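Local coordinates for CRISPR protein (Archaeoglobus fulgidus, PDB 4MJK) that probably serves as a Cas5-family subunit of an archaeal type I-A Cascade complex, helping to hold CRISPR RNA during recognition of foreign nucleic acid, at residues A[243-251]-A[256-264]; A[65-76]-A[125-136]. All coordinates share one frame; numbering follows the deposited sequence.

Contact 1. Residues A[243-251]-A[256-264]; sequences LVEVGGDFK and GGEVVIGRC
K251 O is gripped by two neighbouring residues of the facing strand: the N-H of G262 reaches it at 2.8 Å from G262 N to K251 O, and the CA-H of I261 adds a weaker approach. The stronger bond is straight at its hydrogen (170°). The return bond runs from K251 N to G262 O at 2.9 Å. G262 O also takes the CA-H of F250, with F250 CA 3.2 Å away, and sits at the edge of the F250 ring, 3.3 Å from CD2. These paired bonds identify the start of a beta hairpin of strands 250-255 and 258-263, in which K251 and G262 form an antiparallel hydrogen-bonded pair and F250 and R263 the adjoining non-hydrogen-bonded one. A type II' turn, G247 to F250, leads the chain in from strand 241-246 of a second sheet. There V244 and V246 point back at I261, whose CG1 lies anti to the carbonyl carbon (chi1 -63°), carrying CD1 to 3.6 Å from V244 CG1 and 3.9 Å from V246 CG2. Near the C-terminus, C264 N donates to D249 O at 2.8 Å, while the D249 carboxylate turns to the backbone N of Y219 and K251 NZ forms a salt bridge with D171.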
loop_
_atom_site.group_PDB
_atom_site.type_symbol
_atom_site.label_atom_id
_atom_site.label_comp_id
_atom_site.label_asym_id
_atom_site.label_seq_id
_atom_site.Cartn_x
_atom_site.Cartn_y
_atom_site.Cartn_z
ATOM N N LEU A 243 -15.040 -25.880 10.889
ATOM C CA LEU A 243 -16.340 -26.504 11.069
ATOM C C LEU A 243 -17.173 -25.653 12.015
ATOM O O LEU A 243 -16.728 -25.291 13.108
ATOM C CB LEU A 243 -16.172 -27.905 11.649
ATOM C CG LEU A 243 -15.434 -28.888 10.742
ATOM C CD1 LEU A 243 -15.032 -30.142 11.527
ATOM C CD2 LEU A 243 -16.304 -29.248 9.536
ATOM N N VAL A 244 -18.377 -25.312 11.593
ATOM C CA VAL A 244 -19.194 -24.403 12.382
ATOM C C VAL A 244 -20.590 -24.973 12.543
ATOM O O VAL A 244 -21.175 -25.481 11.577
ATOM C CB VAL A 244 -19.282 -23.015 11.719
ATOM C CG1 VAL A 244 -20.099 -22.080 12.572
ATOM C CG2 VAL A 244 -17.877 -22.437 11.511
ATOM N N GLU A 245 -21.109 -24.904 13.763
ATOM C CA GLU A 245 -22.480 -25.312 14.033
ATOM C C GLU A 245 -23.369 -24.075 13.994
ATOM O O GLU A 245 -23.088 -23.076 14.661
ATOM C CB GLU A 245 -22.573 -25.974 15.409
ATOM C CG GLU A 245 -23.567 -27.104 15.503
ATOM C CD GLU A 245 -23.227 -28.051 16.662
ATOM O OE1 GLU A 245 -23.117 -27.558 17.813
ATOM O OE2 GLU A 245 -23.037 -29.269 16.422
ATOM N N VAL A 246 -24.447 -24.143 13.223
ATOM C CA VAL A 246 -25.273 -22.958 12.997
ATOM C C VAL A 246 -26.744 -23.218 13.322
ATOM O O VAL A 246 -27.351 -24.145 12.786
ATOM C CB VAL A 246 -25.130 -22.471 11.531
ATOM C CG1 VAL A 246 -25.935 -21.207 11.298
ATOM C CG2 VAL A 246 -23.649 -22.225 11.206
ATOM N N GLY A 247 -27.306 -22.401 14.205
ATOM C CA GLY A 247 -28.715 -22.508 14.555
ATOM C C GLY A 247 -29.219 -21.187 15.110
ATOM O O GLY A 247 -28.555 -20.171 14.978
ATOM N N GLY A 248 -30.388 -21.197 15.743
ATOM C CA GLY A 248 -30.948 -19.980 16.303
ATOM C C GLY A 248 -31.357 -19.017 15.213
ATOM O O GLY A 248 -32.029 -19.415 14.274
ATOM N N ASP A 249 -30.951 -17.756 15.331
ATOM C CA ASP A 249 -31.257 -16.744 14.305
ATOM C C ASP A 249 -30.391 -16.841 13.029
ATOM O O ASP A 249 -30.516 -16.008 12.125
ATOM C CB ASP A 249 -31.114 -15.329 14.885
ATOM C CG ASP A 249 -31.926 -15.130 16.158
ATOM O OD1 ASP A 249 -33.085 -15.603 16.206
ATOM O OD2 ASP A 249 -31.403 -14.510 17.115
ATOM N N PHE A 250 -29.512 -17.840 12.960
ATOM C CA PHE A 250 -28.527 -17.896 11.886
ATOM C C PHE A 250 -28.714 -19.111 11.011
ATOM O O PHE A 250 -29.217 -20.136 11.470
ATOM C CB PHE A 250 -27.109 -17.903 12.458
ATOM C CG PHE A 250 -26.758 -16.650 13.191
ATOM C CD1 PHE A 250 -27.036 -16.527 14.549
ATOM C CD2 PHE A 250 -26.172 -15.582 12.522
ATOM C CE1 PHE A 250 -26.725 -15.367 15.231
ATOM C CE2 PHE A 250 -25.859 -14.416 13.191
ATOM C CZ PHE A 250 -26.132 -14.304 14.550
ATOM N N LYS A 251 -28.286 -18.982 9.757
ATOM C CA LYS A 251 -28.356 -20.048 8.774
ATOM C C LYS A 251 -27.096 -20.002 7.935
ATOM O O LYS A 251 -26.466 -18.956 7.813
ATOM C CB LYS A 251 -29.537 -19.838 7.828
ATOM C CG LYS A 251 -30.914 -19.775 8.491
ATOM C CD LYS A 251 -31.355 -21.153 8.954
ATOM C CE LYS A 251 -32.765 -21.120 9.522
ATOM N NZ LYS A 251 -33.087 -22.416 10.164
ATOM N N GLY A 256 -22.940 -24.473 -4.470
ATOM C CA GLY A 256 -21.856 -25.382 -4.786
ATOM C C GLY A 256 -21.020 -25.561 -3.539
ATOM O O GLY A 256 -21.555 -25.863 -2.473
ATOM N N GLY A 257 -19.712 -25.360 -3.655
ATOM C CA GLY A 257 -18.838 -25.515 -2.505
ATOM C C GLY A 257 -18.742 -24.288 -1.606
ATOM O O GLY A 257 -18.178 -24.363 -0.518
ATOM N N GLU A 258 -19.284 -23.159 -2.049
ATOM C CA GLU A 258 -19.145 -21.915 -1.297
ATOM C C GLU A 258 -20.222 -21.833 -0.227
ATOM O O GLU A 258 -21.416 -21.928 -0.528
ATOM C CB GLU A 258 -19.262 -20.705 -2.218
ATOM C CG GLU A 258 -18.425 -20.781 -3.509
ATOM C CD GLU A 258 -16.921 -20.802 -3.251
ATOM O OE1 GLU A 258 -16.421 -19.941 -2.492
ATOM O OE2 GLU A 258 -16.232 -21.682 -3.815
ATOM N N VAL A 259 -19.801 -21.651 1.017
ATOM C CA VAL A 259 -20.737 -21.564 2.134
ATOM C C VAL A 259 -20.507 -20.305 2.960
ATOM O O VAL A 259 -19.399 -20.035 3.406
ATOM C CB VAL A 259 -20.624 -22.785 3.066
ATOM C CG1 VAL A 259 -21.682 -22.710 4.176
ATOM C CG2 VAL A 259 -20.772 -24.080 2.273
ATOM N N VAL A 260 -21.553 -19.520 3.163
ATOM C CA VAL A 260 -21.408 -18.367 4.021
ATOM C C VAL A 260 -22.509 -18.353 5.085
ATOM O O VAL A 260 -23.645 -18.724 4.825
ATOM C CB VAL A 260 -21.408 -17.060 3.213
ATOM C CG1 VAL A 260 -22.787 -16.803 2.578
ATOM C CG2 VAL A 260 -20.971 -15.910 4.093
ATOM N N ILE A 261 -22.156 -17.926 6.287
ATOM C CA ILE A 261 -23.105 -17.908 7.395
ATOM C C ILE A 261 -23.744 -16.530 7.509
ATOM O O ILE A 261 -23.050 -15.517 7.487
ATOM C CB ILE A 261 -22.404 -18.268 8.719
ATOM C CG1 ILE A 261 -21.864 -19.695 8.663
ATOM C CG2 ILE A 261 -23.364 -18.133 9.913
ATOM C CD1 ILE A 261 -20.805 -19.962 9.710
ATOM N N GLY A 262 -25.068 -16.493 7.619
ATOM C CA GLY A 262 -25.771 -15.234 7.790
ATOM C C GLY A 262 -26.983 -15.396 8.693
ATOM O O GLY A 262 -27.073 -16.353 9.458
ATOM N N ARG A 263 -27.915 -14.455 8.609
ATOM C CA ARG A 263 -29.093 -14.493 9.458
ATOM C C ARG A 263 -30.226 -15.176 8.726
ATOM O O ARG A 263 -30.233 -15.245 7.496
ATOM C CB ARG A 263 -29.521 -13.076 9.864
ATOM C CG ARG A 263 -29.929 -12.187 8.704
ATOM C CD ARG A 263 -30.535 -10.875 9.184
ATOM N NE ARG A 263 -30.624 -9.885 8.116
ATOM C CZ ARG A 263 -31.190 -8.687 8.247
ATOM N NH1 ARG A 263 -31.741 -8.330 9.397
ATOM N NH2 ARG A 263 -31.215 -7.845 7.224
ATOM N N CYS A 264 -31.193 -15.684 9.478
ATOM C CA CYS A 264 -32.423 -16.134 8.845
ATOM C C CYS A 264 -33.232 -14.907 8.436
ATOM O O CYS A 264 -33.939 -14.939 7.434
ATOM C CB CYS A 264 -33.237 -17.029 9.780
ATOM S SG CYS A 264 -33.569 -16.312 11.380
#

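Contact 2. Residues A[65-76]-A[125-136]; sequences NLLAIGWKALNC and APKIRWFLVFKE
W71 and W130 meet obliquely, their five-membered rings inclined at 36°, so the closer contact is a CH-pi one: W71 CB stands 3.7 Å from the centroid of the W130 five-membered ring, only 11° off its normal. W71 has CG between its backbone N and carbonyl carbon (chi1 57°), which swings the indole away from the facing strand while CB stays over W130. I128 CG2 lies over the same W130 face, and I69 CG1 comes up at the ring edge. Further along this side of the sheet, L66 CD1 covers the F134 ring, 4.0 Å from its centroid. F36 and P33 of helix 33-46 pack against this row.

The strands run antiparallel, and the register slips by one residue at a classic beta bulge: V133 O accepts both L67 N (2.8 Å) and A68 N (3.2 Å) from the same face of its plane. At the far end the N75 amide stands in for backbone, its OD1 receiving K127 N at 2.8 Å on a lone pair and its ND2 giving a bond to A125 O at 3.0 Å.

On the other side, L74 crosses R129 at about a right angle and sets CD2 over the centre of the guanidinium, 3.9 Å from CZ. K72 runs alongside R129, bringing NZ to 4.3 Å from NH1. K72 is bridged to D177 and E258, and R129 to D7; E258 also lies in a long, weak ion pair with R129 NH1, so the two cations probably share its negative charge.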
loop_
_atom_site.group_PDB
_atom_site.type_symbol
_atom_site.label_atom_id
_atom_site.label_comp_id
_atom_site.label_asym_id
_atom_site.label_seq_id
_atom_site.Cartn_x
_atom_site.Cartn_y
_atom_site.Cartn_z
ATOM N N ASN A 65 -32.261 -5.855 3.098
ATOM C CA ASN A 65 -32.430 -7.045 2.273
ATOM C C ASN A 65 -31.295 -8.064 2.430
ATOM O O ASN A 65 -31.348 -9.159 1.867
ATOM C CB ASN A 65 -32.592 -6.659 0.800
ATOM C CG ASN A 65 -33.893 -5.916 0.531
ATOM O OD1 ASN A 65 -33.887 -4.772 0.064
ATOM N ND2 ASN A 65 -35.021 -6.566 0.829
ATOM N N LEU A 66 -30.279 -7.708 3.201
ATOM C CA LEU A 66 -29.092 -8.554 3.313
ATOM C C LEU A 66 -29.309 -9.721 4.270
ATOM O O LEU A 66 -29.714 -9.523 5.402
ATOM C CB LEU A 66 -27.890 -7.729 3.781
ATOM C CG LEU A 66 -26.518 -8.424 3.798
ATOM C CD1 LEU A 66 -25.979 -8.653 2.388
ATOM C CD2 LEU A 66 -25.526 -7.591 4.605
ATOM N N LEU A 67 -29.018 -10.934 3.814
ATOM C CA LEU A 67 -29.072 -12.108 4.674
ATOM C C LEU A 67 -27.682 -12.527 5.154
ATOM O O LEU A 67 -27.539 -13.062 6.252
ATOM C CB LEU A 67 -29.720 -13.270 3.928
ATOM C CG LEU A 67 -31.189 -12.998 3.591
ATOM C CD1 LEU A 67 -31.796 -14.188 2.852
ATOM C CD2 LEU A 67 -31.976 -12.650 4.858
ATOM N N ALA A 68 -26.669 -12.301 4.317
ATOM C CA ALA A 68 -25.317 -12.747 4.650
ATOM C C ALA A 68 -24.280 -11.919 3.931
ATOM O O ALA A 68 -24.493 -11.499 2.798
ATOM C CB ALA A 68 -25.149 -14.217 4.283
ATOM N N ILE A 69 -23.141 -11.699 4.586
ATOM C CA ILE A 69 -21.981 -11.145 3.908
ATOM C C ILE A 69 -20.732 -11.698 4.550
ATOM O O ILE A 69 -20.506 -11.506 5.744
ATOM C CB ILE A 69 -21.959 -9.603 3.925
ATOM C CG1 ILE A 69 -20.662 -9.092 3.273
ATOM C CG2 ILE A 69 -22.101 -9.071 5.341
ATOM C CD1 ILE A 69 -20.664 -7.575 3.010
ATOM N N GLY A 70 -19.952 -12.423 3.758
ATOM C CA GLY A 70 -18.702 -13.023 4.209
ATOM C C GLY A 70 -17.645 -12.819 3.139
ATOM O O GLY A 70 -17.969 -12.471 2.001
ATOM N N TRP A 71 -16.382 -13.037 3.489
ATOM C CA TRP A 71 -15.299 -12.801 2.555
ATOM C C TRP A 71 -14.104 -13.635 2.958
ATOM O O TRP A 71 -14.017 -14.105 4.095
ATOM C CB TRP A 71 -14.909 -11.314 2.535
ATOM C CG TRP A 71 -14.529 -10.791 3.898
ATOM C CD1 TRP A 71 -13.268 -10.698 4.425
ATOM C CD2 TRP A 71 -15.424 -10.333 4.920
ATOM N NE1 TRP A 71 -13.328 -10.197 5.708
ATOM C CE2 TRP A 71 -14.646 -9.972 6.032
ATOM C CE3 TRP A 71 -16.817 -10.194 4.993
ATOM C CZ2 TRP A 71 -15.200 -9.461 7.198
ATOM C CZ3 TRP A 71 -17.372 -9.685 6.160
ATOM C CH2 TRP A 71 -16.563 -9.333 7.248
ATOM N N LYS A 72 -13.196 -13.829 2.003
ATOM C CA LYS A 72 -11.953 -14.540 2.246
ATOM C C LYS A 72 -10.890 -14.079 1.260
ATOM O O LYS A 72 -11.203 -13.681 0.132
ATOM C CB LYS A 72 -12.153 -16.055 2.129
ATOM C CG LYS A 72 -12.495 -16.512 0.732
ATOM C CD LYS A 72 -12.884 -17.981 0.698
ATOM C CE LYS A 72 -13.297 -18.389 -0.714
ATOM N NZ LYS A 72 -13.717 -19.841 -0.820
ATOM N N ALA A 73 -9.637 -14.131 1.694
ATOM C CA ALA A 73 -8.511 -13.780 0.840
ATOM C C ALA A 73 -8.325 -14.930 -0.128
ATOM O O ALA A 73 -8.555 -16.068 0.243
ATOM C CB ALA A 73 -7.244 -13.574 1.680
ATOM N N LEU A 74 -7.946 -14.627 -1.369
ATOM C CA LEU A 74 -7.641 -15.651 -2.355
ATOM C C LEU A 74 -6.139 -15.859 -2.465
ATOM O O LEU A 74 -5.681 -16.958 -2.761
ATOM C CB LEU A 74 -8.224 -15.267 -3.729
ATOM C CG LEU A 74 -9.753 -15.072 -3.707
ATOM C CD1 LEU A 74 -10.302 -14.555 -5.040
ATOM C CD2 LEU A 74 -10.434 -16.364 -3.308
ATOM N N ASN A 75 -5.360 -14.814 -2.220
ATOM C CA ASN A 75 -3.924 -14.911 -2.464
ATOM C C ASN A 75 -3.117 -13.901 -1.661
ATOM O O ASN A 75 -2.028 -13.508 -2.064
ATOM C CB ASN A 75 -3.636 -14.674 -3.947
ATOM C CG ASN A 75 -3.877 -13.236 -4.344
ATOM O OD1 ASN A 75 -4.588 -12.510 -3.647
ATOM N ND2 ASN A 75 -3.261 -12.799 -5.432
ATOM N N CYS A 76 -3.648 -13.458 -0.533
ATOM C CA CYS A 76 -2.994 -12.371 0.176
ATOM C C CYS A 76 -3.197 -12.470 1.677
ATOM O O CYS A 76 -4.039 -13.237 2.170
ATOM C CB CYS A 76 -3.473 -11.006 -0.353
ATOM S SG CYS A 76 -5.236 -10.642 -0.073
ATOM N N ALA A 125 -1.739 -9.230 -8.129
ATOM C CA ALA A 125 -2.277 -8.224 -7.229
ATOM C C ALA A 125 -3.110 -8.943 -6.153
ATOM O O ALA A 125 -3.665 -10.005 -6.397
ATOM C CB ALA A 125 -3.135 -7.248 -8.010
ATOM N N PRO A 126 -3.168 -8.381 -4.944
ATOM C CA PRO A 126 -3.921 -9.066 -3.881
ATOM C C PRO A 126 -5.429 -9.059 -4.156
ATOM O O PRO A 126 -5.976 -8.029 -4.560
ATOM C CB PRO A 126 -3.600 -8.240 -2.638
ATOM C CG PRO A 126 -3.163 -6.911 -3.161
ATOM C CD PRO A 126 -2.508 -7.154 -4.472
ATOM N N LYS A 127 -6.082 -10.193 -3.926
ATOM C CA LYS A 127 -7.495 -10.351 -4.223
ATOM C C LYS A 127 -8.281 -10.885 -3.029
ATOM O O LYS A 127 -7.792 -11.730 -2.287
ATOM C CB LYS A 127 -7.680 -11.318 -5.400
ATOM C CG LYS A 127 -7.264 -10.734 -6.746
ATOM C CD LYS A 127 -7.646 -11.680 -7.885
ATOM C CE LYS A 127 -6.913 -13.009 -7.755
ATOM N NZ LYS A 127 -7.533 -14.090 -8.594
ATOM N N ILE A 128 -9.501 -10.382 -2.871
ATOM C CA ILE A 128 -10.432 -10.868 -1.853
ATOM C C ILE A 128 -11.759 -11.215 -2.524
ATOM O O ILE A 128 -12.186 -10.505 -3.433
ATOM C CB ILE A 128 -10.692 -9.778 -0.762
ATOM C CG1 ILE A 128 -9.390 -9.460 -0.013
ATOM C CG2 ILE A 128 -11.793 -10.251 0.213
ATOM C CD1 ILE A 128 -9.518 -8.332 0.997
ATOM N N ARG A 129 -12.387 -12.316 -2.109
ATOM C CA ARG A 129 -13.699 -12.687 -2.627
ATOM C C ARG A 129 -14.788 -12.434 -1.583
ATOM O O ARG A 129 -14.665 -12.878 -0.428
ATOM C CB ARG A 129 -13.724 -14.163 -3.058
ATOM C CG ARG A 129 -15.110 -14.628 -3.569
ATOM C CD ARG A 129 -15.089 -16.071 -4.131
ATOM N NE ARG A 129 -14.137 -16.191 -5.234
ATOM C CZ ARG A 129 -13.505 -17.314 -5.559
ATOM N NH1 ARG A 129 -13.728 -18.421 -4.868
ATOM N NH2 ARG A 129 -12.648 -17.336 -6.571
ATOM N N TRP A 130 -15.844 -11.731 -1.985
ATOM C CA TRP A 130 -17.020 -11.544 -1.138
ATOM C C TRP A 130 -18.156 -12.447 -1.602
ATOM O O TRP A 130 -18.323 -12.695 -2.803
ATOM C CB TRP A 130 -17.507 -10.094 -1.159
ATOM C CG TRP A 130 -16.873 -9.209 -0.121
ATOM C CD1 TRP A 130 -17.342 -8.937 1.136
ATOM C CD2 TRP A 130 -15.659 -8.463 -0.267
ATOM N NE1 TRP A 130 -16.487 -8.066 1.786
ATOM C CE2 TRP A 130 -15.445 -7.764 0.946
ATOM C CE3 TRP A 130 -14.731 -8.325 -1.301
ATOM C CZ2 TRP A 130 -14.332 -6.941 1.153
ATOM C CZ3 TRP A 130 -13.629 -7.483 -1.102
ATOM C CH2 TRP A 130 -13.435 -6.813 0.118
ATOM N N PHE A 131 -18.928 -12.941 -0.639
ATOM C CA PHE A 131 -20.096 -13.763 -0.911
ATOM C C PHE A 131 -21.216 -13.087 -0.140
ATOM O O PHE A 131 -21.222 -13.087 1.104
ATOM C CB PHE A 131 -19.836 -15.205 -0.426
ATOM C CG PHE A 131 -20.933 -16.200 -0.755
ATOM C CD1 PHE A 131 -22.044 -15.834 -1.494
ATOM C CD2 PHE A 131 -20.830 -17.517 -0.318
ATOM C CE1 PHE A 131 -23.047 -16.768 -1.789
ATOM C CE2 PHE A 131 -21.828 -18.460 -0.623
ATOM C CZ PHE A 131 -22.933 -18.075 -1.356
ATOM N N LEU A 132 -22.129 -12.463 -0.885
ATOM C CA LEU A 132 -23.269 -11.763 -0.318
ATOM C C LEU A 132 -24.535 -12.529 -0.666
ATOM O O LEU A 132 -24.644 -13.096 -1.762
ATOM C CB LEU A 132 -23.370 -10.332 -0.869
ATOM C CG LEU A 132 -22.449 -9.285 -0.213
ATOM C CD1 LEU A 132 -21.001 -9.571 -0.558
ATOM C CD2 LEU A 132 -22.827 -7.865 -0.640
ATOM N N VAL A 133 -25.484 -12.554 0.265
ATOM C CA VAL A 133 -26.774 -13.185 0.004
ATOM C C VAL A 133 -27.862 -12.164 0.323
ATOM O O VAL A 133 -27.821 -11.548 1.379
ATOM C CB VAL A 133 -26.999 -14.456 0.875
ATOM C CG1 VAL A 133 -28.399 -15.046 0.603
ATOM C CG2 VAL A 133 -25.907 -15.513 0.612
ATOM N N PHE A 134 -28.814 -11.977 -0.593
ATOM C CA PHE A 134 -29.950 -11.080 -0.367
ATOM C C PHE A 134 -31.295 -11.818 -0.429
ATOM O O PHE A 134 -31.424 -12.845 -1.087
ATOM C CB PHE A 134 -29.958 -9.945 -1.394
ATOM C CG PHE A 134 -28.784 -9.013 -1.278
ATOM C CD1 PHE A 134 -28.810 -7.957 -0.380
ATOM C CD2 PHE A 134 -27.659 -9.192 -2.069
ATOM C CE1 PHE A 134 -27.728 -7.086 -0.271
ATOM C CE2 PHE A 134 -26.567 -8.330 -1.964
ATOM C CZ PHE A 134 -26.602 -7.282 -1.069
ATOM N N LYS A 135 -32.302 -11.265 0.244
ATOM C CA LYS A 135 -33.627 -11.877 0.284
ATOM C C LYS A 135 -34.240 -11.892 -1.114
ATOM O O LYS A 135 -34.985 -12.813 -1.464
ATOM C CB LYS A 135 -34.530 -11.119 1.254
ATOM C CG LYS A 135 -35.618 -11.959 1.891
ATOM C CD LYS A 135 -36.375 -11.129 2.916
ATOM C CE LYS A 135 -35.418 -10.184 3.632
ATOM N NZ LYS A 135 -36.138 -9.243 4.535
ATOM N N GLU A 136 -33.934 -10.866 -1.905
ATOM C CA GLU A 136 -34.245 -10.882 -3.339
ATOM C C GLU A 136 -33.178 -10.139 -4.129
ATOM O O GLU A 136 -32.242 -9.599 -3.552
ATOM C CB GLU A 136 -35.601 -10.248 -3.619
ATOM C CG GLU A 136 -35.636 -8.764 -3.377
ATOM C CD GLU A 136 -36.231 -8.426 -2.033
ATOM O OE1 GLU A 136 -37.250 -9.048 -1.662
ATOM O OE2 GLU A 136 -35.678 -7.541 -1.344
#

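The centres of the contacts lie 14 Å apart. Both reach the same six-stranded antiparallel sheet, contact 1 through strands 250-255 and 258-263, while its residues 243-246 belong to a second, three-stranded one. Along the chain contact 2 closes before contact 1 opens. Strands 66-73 and 258-263 lie at the two ends of the strand order, yet meet: R263 N lies 2.8 Å from L67 O and R263 NE 2.9 Å from L66 O, both probable hydrogen bonds, and R263 NH2 also bonds to E206 O. F131 of contact 2 packs on contact 1, its CD2 3.6 Å from V260 CG1. This is consistent with a curled sheet that brings the C-terminal hairpin back against 66-73 and 127-134.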